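Local atomic coordinates of translation initiation factor 4E (Ascaris suum, PDB entry 3M94), a protein that binds the trimethylguanosine (m2,2,7G) cap of nematode mRNAs and thereby probably takes part in recruiting them for translation initiation. Residues L131-S136 against D140-I145. Numbering follows the deposited sequence.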
# COMPACT_ATOMS: atom_id res chain seq x y z
N LEU A 131 -3.91 -1.87 -0.40
CA LEU A 131 -3.45 -1.53 -1.76
C LEU A 131 -4.61 -0.86 -2.48
O LEU A 131 -5.64 -1.49 -2.68
CB LEU A 131 -2.94 -2.77 -2.51
CG LEU A 131 -2.44 -2.61 -3.96
CD1 LEU A 131 -1.29 -1.62 -4.08
CD2 LEU A 131 -2.02 -3.97 -4.53
N TRP A 132 -4.42 0.40 -2.87
CA TRP A 132 -5.45 1.21 -3.53
C TRP A 132 -5.39 1.08 -5.05
O TRP A 132 -4.31 1.23 -5.64
CB TRP A 132 -5.31 2.69 -3.17
CG TRP A 132 -5.66 3.07 -1.75
CD1 TRP A 132 -5.60 2.27 -0.65
CD2 TRP A 132 -6.08 4.36 -1.30
NE1 TRP A 132 -5.99 2.97 0.46
CE2 TRP A 132 -6.29 4.26 0.10
CE3 TRP A 132 -6.34 5.57 -1.93
CZ2 TRP A 132 -6.71 5.34 0.87
CZ3 TRP A 132 -6.76 6.66 -1.17
CH2 TRP A 132 -6.94 6.53 0.22
N THR A 133 -6.55 0.82 -5.67
CA THR A 133 -6.68 0.72 -7.13
C THR A 133 -7.67 1.78 -7.64
O THR A 133 -8.48 2.29 -6.87
CB THR A 133 -7.12 -0.69 -7.58
OG1 THR A 133 -8.47 -0.93 -7.16
CG2 THR A 133 -6.22 -1.75 -6.97
N ARG A 134 -7.61 2.09 -8.94
CA ARG A 134 -8.35 3.25 -9.45
C ARG A 134 -9.80 2.99 -9.86
O ARG A 134 -10.57 3.93 -10.00
CB ARG A 134 -7.56 4.01 -10.53
CG ARG A 134 -7.32 3.29 -11.83
CD ARG A 134 -6.75 4.25 -12.90
NE ARG A 134 -5.34 4.58 -12.68
CZ ARG A 134 -4.88 5.75 -12.24
NH1 ARG A 134 -3.58 5.94 -12.08
NH2 ARG A 134 -5.72 6.75 -11.96
N ASP A 135 -10.19 1.73 -10.02
CA ASP A 135 -11.55 1.40 -10.46
C ASP A 135 -12.15 0.22 -9.68
O ASP A 135 -11.75 -0.93 -9.86
CB ASP A 135 -11.59 1.13 -11.97
CG ASP A 135 -13.03 0.99 -12.51
OD1 ASP A 135 -14.00 0.87 -11.72
OD2 ASP A 135 -13.18 0.99 -13.75
N SER A 136 -13.12 0.53 -8.83
CA SER A 136 -13.76 -0.47 -7.97
C SER A 136 -14.67 -1.46 -8.72
O SER A 136 -15.03 -2.50 -8.16
CB SER A 136 -14.57 0.24 -6.89
OG SER A 136 -15.55 1.06 -7.50
N ASP A 140 -12.44 -8.31 -12.52
CA ASP A 140 -11.40 -9.23 -13.03
C ASP A 140 -10.00 -8.74 -12.67
O ASP A 140 -9.16 -9.50 -12.18
CB ASP A 140 -11.55 -9.45 -14.54
CG ASP A 140 -12.94 -9.93 -14.95
OD1 ASP A 140 -13.95 -9.43 -14.39
OD2 ASP A 140 -13.04 -10.79 -15.85
N VAL A 141 -9.76 -7.45 -12.90
CA VAL A 141 -8.49 -6.81 -12.63
C VAL A 141 -8.20 -6.79 -11.11
O VAL A 141 -7.11 -7.16 -10.66
CB VAL A 141 -8.47 -5.36 -13.22
CG1 VAL A 141 -7.38 -4.49 -12.59
CG2 VAL A 141 -8.36 -5.41 -14.76
N ASN A 142 -9.20 -6.38 -10.33
CA ASN A 142 -9.08 -6.35 -8.88
C ASN A 142 -8.83 -7.72 -8.26
O ASN A 142 -7.96 -7.85 -7.40
CB ASN A 142 -10.29 -5.63 -8.26
CG ASN A 142 -10.25 -4.13 -8.51
OD1 ASN A 142 -9.17 -3.52 -8.53
ND2 ASN A 142 -11.40 -3.52 -8.72
N LEU A 143 -9.54 -8.74 -8.73
CA LEU A 143 -9.36 -10.09 -8.21
C LEU A 143 -7.92 -10.48 -8.43
O LEU A 143 -7.28 -11.02 -7.54
CB LEU A 143 -10.32 -11.10 -8.85
CG LEU A 143 -10.17 -12.59 -8.48
CD1 LEU A 143 -10.36 -12.83 -6.98
CD2 LEU A 143 -11.10 -13.52 -9.30
N ARG A 144 -7.41 -10.19 -9.62
CA ARG A 144 -6.07 -10.60 -9.98
C ARG A 144 -5.02 -9.90 -9.12
O ARG A 144 -4.09 -10.53 -8.62
CB ARG A 144 -5.80 -10.38 -11.47
CG ARG A 144 -4.45 -10.94 -11.91
CD ARG A 144 -4.33 -12.39 -11.45
NE ARG A 144 -3.08 -13.01 -11.87
CZ ARG A 144 -2.48 -14.00 -11.21
NH1 ARG A 144 -3.01 -14.45 -10.08
NH2 ARG A 144 -1.35 -14.52 -11.66
N ILE A 145 -5.19 -8.61 -8.94
CA ILE A 145 -4.32 -7.84 -8.07
C ILE A 145 -4.31 -8.45 -6.66
O ILE A 145 -3.26 -8.59 -6.04
CB ILE A 145 -4.72 -6.35 -8.06
CG1 ILE A 145 -4.36 -5.72 -9.40
CG2 ILE A 145 -4.02 -5.61 -6.93
CD1 ILE A 145 -4.89 -4.32 -9.61
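The side-chain amide of Asn142 meets the end of strand 127-133 and the loop after it with both of its polar atoms. Its OD1 accepts a hydrogen bond from Thr133 OG1 at 3.0 Å, the hydroxyl lying tilted 35° from the carbonyl plane. Its ND2 donates to the backbone O of Asp135 over 2.9 Å, a fairly straight bond (158° at the hydrogen) that runs close to the amide plane. Thr133 OG1 is also bonded to Tyr163 OH on strand 161-165, a second tie for the buried hydroxyl. Beside this polar pair the packing is apolar and close: Leu131 CD2 rests 3.5 Å from Ile145 CG2, the two side chains crossing at about a right angle, and Ile115 of strand 115-121 touches both. Thr133 turns its methyl CG2 beside the backbone N (OG1 at chi1 69°), which brings it tip to tip with Ile145 CD1 at 3.9 Å. Partly exposed Asp135 is held by its backbone alone; its side chain stays 5.7 Å from segment 140-145, OD1 bonding to Leu137 N. Residues 140-145 of helix 139-153 run nearly antiparallel to strand residues 131-133, packing about 14 Å from the bound cap analogue at the Leu131 side chain. Because the Asp135 carbonyl can only accept, it must face ND2, leaving OD1 for the Thr133 hydroxyl; bonded through both atoms, the amide has its flip state set.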